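Local coordinates for YerB protein (Bacillus subtilis, PDB 2PSB) that is a putative membrane-anchored lipoprotein of unknown function that interacts with the helicase PcrA, an interaction not essential for viability or repair of UV-induced lesions, at residues A[55-67]-A[188-200]. Sequence-based numbering, arbitrary orientation.
Sequences VIEALAEGQITRF and YGTNNVTNLVEYN
Thr-65 OG1, on the residue whose methyl meets Tyr-188, is gripped twice: it donates a 2.8 Å hydrogen bond to Glu-57 OE1, which uses its anti lone pair, and it is hydrogen-bonded to Asn-39 ND2. Each oxygen of the Glu-57 carboxylate thus has its own partner, for OE2 forms a salt bridge with Arg-210. The extended side chain, CG anti to the backbone N (chi1 177°), carries this pinned group out of its strand until OE1 lies 3.7 Å from Val-197 CG2. Its plane is turned 44° from the Tyr-188 ring, whose CE1 is 3.8 Å from OE1.

Thr-65 works in two directions. With OG1 wedged between the backbone N and carbonyl carbon (chi1 58°), the hydroxyl is directed to Glu-57 and Asn-39, and the methyl drops onto the Tyr-188 ring: CG2 sits 3.5 Å from the ring centroid, almost on the normal, a clear CH-pi contact. Leu-59 CD2 adds an apolar touch, 4.0 Å from Tyr-188 CD2. Beyond the ring, Tyr-188 OH has hydrogen-bond partners in Ile-297 O and Asn-296 OD1, so the phenol is anchored at its tip while Thr-65 CG2 lies over one face. Farther out, at the partly exposed end, Gln-63 CG packs 3.4 Å from Val-193 CG2.

Strands 54-59 and 65-71 form a hairpin closed by a type II' turn from Glu-61 to Ile-64, with a classic beta bulge at Ala-60 and Glu-61. The loop between strands 183-187 and 196-202 lies against that hairpin, joining the N-terminal and C-terminal family regions, while strand 293-298 runs parallel to 54-59 and receives the Tyr-188 hydroxyl.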
# COMPACT_ATOMS: atom_id res chain seq x y z
N VAL A 55 0.06 3.58 -0.45
CA VAL A 55 -0.64 2.34 -0.65
C VAL A 55 0.17 1.54 -1.66
O VAL A 55 0.56 2.06 -2.71
CB VAL A 55 -2.06 2.57 -1.20
CG1 VAL A 55 -2.68 1.21 -1.59
CG2 VAL A 55 -2.94 3.27 -0.14
N ILE A 56 0.45 0.28 -1.33
CA ILE A 56 1.22 -0.57 -2.22
C ILE A 56 0.41 -1.78 -2.68
O ILE A 56 -0.13 -2.52 -1.87
CB ILE A 56 2.54 -1.04 -1.55
CG1 ILE A 56 3.33 0.18 -1.09
CG2 ILE A 56 3.40 -1.84 -2.55
CD1 ILE A 56 3.50 0.30 0.40
N GLU A 57 0.32 -1.95 -3.99
CA GLU A 57 -0.42 -3.05 -4.57
C GLU A 57 0.56 -4.05 -5.16
O GLU A 57 1.54 -3.67 -5.80
CB GLU A 57 -1.38 -2.52 -5.66
CG GLU A 57 -2.17 -3.59 -6.41
CD GLU A 57 -3.15 -2.99 -7.41
OE1 GLU A 57 -4.06 -3.72 -7.85
OE2 GLU A 57 -3.01 -1.79 -7.77
N ALA A 58 0.30 -5.33 -4.94
CA ALA A 58 1.16 -6.38 -5.46
C ALA A 58 0.37 -7.68 -5.54
O ALA A 58 -0.66 -7.83 -4.87
CB ALA A 58 2.41 -6.58 -4.57
N LEU A 59 0.84 -8.60 -6.38
CA LEU A 59 0.17 -9.88 -6.54
C LEU A 59 0.26 -10.65 -5.25
O LEU A 59 1.30 -10.66 -4.60
CB LEU A 59 0.80 -10.72 -7.67
CG LEU A 59 0.49 -10.29 -9.11
CD1 LEU A 59 1.34 -11.09 -10.08
CD2 LEU A 59 -0.98 -10.51 -9.39
N ALA A 60 -0.83 -11.30 -4.87
CA ALA A 60 -0.88 -12.10 -3.66
C ALA A 60 -1.43 -13.48 -4.00
O ALA A 60 -0.68 -14.42 -4.28
CB ALA A 60 -1.76 -11.41 -2.61
N GLU A 61 -2.76 -13.60 -3.99
CA GLU A 61 -3.45 -14.86 -4.28
C GLU A 61 -3.72 -15.03 -5.79
O GLU A 61 -4.54 -14.32 -6.36
CB GLU A 61 -4.78 -14.88 -3.51
CG GLU A 61 -5.48 -16.23 -3.41
CD GLU A 61 -4.86 -17.17 -2.38
OE1 GLU A 61 -5.55 -18.12 -1.96
OE2 GLU A 61 -3.69 -16.96 -1.99
N GLY A 62 -3.02 -15.96 -6.42
CA GLY A 62 -3.22 -16.19 -7.84
C GLY A 62 -3.03 -14.94 -8.67
O GLY A 62 -1.95 -14.34 -8.67
N GLN A 63 -4.06 -14.54 -9.40
CA GLN A 63 -3.96 -13.34 -10.22
C GLN A 63 -4.62 -12.16 -9.53
O GLN A 63 -4.93 -11.15 -10.16
CB GLN A 63 -4.60 -13.56 -11.60
CG GLN A 63 -3.91 -12.77 -12.71
CD GLN A 63 -2.47 -13.21 -12.94
OE1 GLN A 63 -1.63 -12.42 -13.37
NE2 GLN A 63 -2.18 -14.47 -12.65
N ILE A 64 -4.85 -12.29 -8.23
CA ILE A 64 -5.47 -11.22 -7.46
C ILE A 64 -4.39 -10.45 -6.71
O ILE A 64 -3.45 -11.04 -6.17
CB ILE A 64 -6.50 -11.79 -6.45
CG1 ILE A 64 -7.69 -12.39 -7.20
CG2 ILE A 64 -6.98 -10.69 -5.48
CD1 ILE A 64 -8.62 -11.36 -7.85
N THR A 65 -4.53 -9.12 -6.69
CA THR A 65 -3.57 -8.27 -6.01
C THR A 65 -4.09 -7.90 -4.63
O THR A 65 -5.28 -8.05 -4.33
CB THR A 65 -3.32 -6.96 -6.76
OG1 THR A 65 -4.55 -6.27 -6.93
CG2 THR A 65 -2.69 -7.22 -8.11
N ARG A 66 -3.19 -7.40 -3.79
CA ARG A 66 -3.54 -7.02 -2.44
C ARG A 66 -2.78 -5.76 -2.09
O ARG A 66 -1.69 -5.52 -2.61
CB ARG A 66 -3.17 -8.16 -1.48
CG ARG A 66 -3.52 -7.90 -0.03
CD ARG A 66 -4.18 -9.12 0.57
NE ARG A 66 -3.35 -10.31 0.40
CZ ARG A 66 -3.83 -11.54 0.30
NH1 ARG A 66 -3.00 -12.57 0.15
NH2 ARG A 66 -5.14 -11.76 0.33
N PHE A 67 -3.35 -4.97 -1.18
CA PHE A 67 -2.76 -3.70 -0.76
C PHE A 67 -2.12 -3.71 0.62
O PHE A 67 -2.46 -4.51 1.49
CB PHE A 67 -3.84 -2.62 -0.69
CG PHE A 67 -4.65 -2.44 -1.95
CD1 PHE A 67 -5.94 -1.92 -1.89
CD2 PHE A 67 -4.13 -2.79 -3.19
CE1 PHE A 67 -6.71 -1.74 -3.03
CE2 PHE A 67 -4.89 -2.63 -4.35
CZ PHE A 67 -6.18 -2.10 -4.27
N TYR A 188 -2.82 -6.86 -14.62
CA TYR A 188 -2.30 -7.96 -13.82
C TYR A 188 -2.90 -9.28 -14.29
O TYR A 188 -2.32 -10.33 -14.09
CB TYR A 188 -2.63 -7.77 -12.34
CG TYR A 188 -1.77 -6.77 -11.61
CD1 TYR A 188 -2.28 -5.53 -11.23
CD2 TYR A 188 -0.46 -7.07 -11.27
CE1 TYR A 188 -1.50 -4.62 -10.50
CE2 TYR A 188 0.33 -6.18 -10.55
CZ TYR A 188 -0.19 -4.96 -10.17
OH TYR A 188 0.60 -4.12 -9.41
N GLY A 189 -4.08 -9.21 -14.89
CA GLY A 189 -4.75 -10.41 -15.36
C GLY A 189 -3.96 -11.23 -16.36
O GLY A 189 -2.94 -10.78 -16.88
N THR A 190 -4.44 -12.44 -16.63
CA THR A 190 -3.79 -13.33 -17.59
C THR A 190 -4.77 -13.78 -18.69
O THR A 190 -5.82 -13.16 -18.89
CB THR A 190 -3.22 -14.59 -16.90
OG1 THR A 190 -2.44 -15.34 -17.84
CG2 THR A 190 -4.35 -15.48 -16.39
N ASN A 191 -4.42 -14.86 -19.37
CA ASN A 191 -5.23 -15.41 -20.45
C ASN A 191 -6.74 -15.45 -20.23
O ASN A 191 -7.51 -15.05 -21.11
CB ASN A 191 -4.73 -16.82 -20.80
CG ASN A 191 -3.49 -16.79 -21.67
OD1 ASN A 191 -2.43 -16.29 -21.26
ND2 ASN A 191 -3.61 -17.33 -22.87
N ASN A 192 -7.18 -15.94 -19.08
CA ASN A 192 -8.61 -16.03 -18.80
C ASN A 192 -9.09 -15.02 -17.76
O ASN A 192 -10.19 -14.47 -17.88
CB ASN A 192 -8.98 -17.46 -18.40
CG ASN A 192 -8.05 -18.04 -17.34
OD1 ASN A 192 -6.83 -17.89 -17.42
ND2 ASN A 192 -8.63 -18.71 -16.35
N VAL A 193 -8.27 -14.78 -16.75
CA VAL A 193 -8.63 -13.82 -15.71
C VAL A 193 -8.14 -12.43 -16.06
O VAL A 193 -7.08 -12.27 -16.67
CB VAL A 193 -8.06 -14.22 -14.34
CG1 VAL A 193 -8.57 -15.59 -13.94
CG2 VAL A 193 -6.54 -14.21 -14.38
N THR A 194 -8.90 -11.42 -15.67
CA THR A 194 -8.54 -10.04 -15.94
C THR A 194 -8.46 -9.23 -14.64
O THR A 194 -9.23 -9.46 -13.70
CB THR A 194 -9.56 -9.39 -16.91
OG1 THR A 194 -9.09 -8.09 -17.32
CG2 THR A 194 -10.92 -9.24 -16.24
N ASN A 195 -7.51 -8.30 -14.59
CA ASN A 195 -7.30 -7.43 -13.44
C ASN A 195 -6.63 -6.18 -14.01
O ASN A 195 -5.41 -6.11 -14.13
CB ASN A 195 -6.39 -8.12 -12.42
CG ASN A 195 -6.34 -7.39 -11.08
OD1 ASN A 195 -5.71 -7.86 -10.13
ND2 ASN A 195 -7.01 -6.24 -10.99
N LEU A 196 -7.45 -5.20 -14.37
CA LEU A 196 -6.98 -3.95 -14.96
C LEU A 196 -7.10 -2.75 -14.03
O LEU A 196 -8.17 -2.47 -13.50
CB LEU A 196 -7.77 -3.67 -16.25
CG LEU A 196 -7.52 -2.35 -16.99
CD1 LEU A 196 -6.12 -2.35 -17.60
CD2 LEU A 196 -8.58 -2.18 -18.08
N VAL A 197 -5.98 -2.05 -13.85
CA VAL A 197 -5.91 -0.86 -13.01
C VAL A 197 -5.55 0.33 -13.90
O VAL A 197 -4.69 0.23 -14.77
CB VAL A 197 -4.83 -1.02 -11.90
CG1 VAL A 197 -4.74 0.24 -11.06
CG2 VAL A 197 -5.19 -2.20 -11.00
N GLU A 198 -6.21 1.46 -13.69
CA GLU A 198 -5.94 2.64 -14.51
C GLU A 198 -5.82 3.87 -13.63
O GLU A 198 -6.53 4.01 -12.63
CB GLU A 198 -7.08 2.85 -15.53
CG GLU A 198 -7.74 1.56 -16.01
CD GLU A 198 -8.86 1.81 -17.01
OE1 GLU A 198 -9.74 0.93 -17.17
OE2 GLU A 198 -8.85 2.87 -17.66
N TYR A 199 -4.92 4.77 -14.00
CA TYR A 199 -4.73 6.00 -13.25
C TYR A 199 -4.89 7.15 -14.24
O TYR A 199 -4.20 7.22 -15.25
CB TYR A 199 -3.34 6.04 -12.58
CG TYR A 199 -3.13 4.96 -11.53
CD1 TYR A 199 -2.56 3.73 -11.86
CD2 TYR A 199 -3.54 5.15 -10.21
CE1 TYR A 199 -2.41 2.72 -10.91
CE2 TYR A 199 -3.39 4.14 -9.25
CZ TYR A 199 -2.83 2.94 -9.60
OH TYR A 199 -2.69 1.94 -8.68
N ASN A 200 -5.83 8.03 -13.94
CA ASN A 200 -6.11 9.15 -14.82
C ASN A 200 -5.83 10.46 -14.12
O ASN A 200 -6.39 10.75 -13.07
CB ASN A 200 -7.56 9.07 -15.28
CG ASN A 200 -7.93 7.69 -15.80
OD1 ASN A 200 -8.89 7.07 -15.34
ND2 ASN A 200 -7.16 7.20 -16.78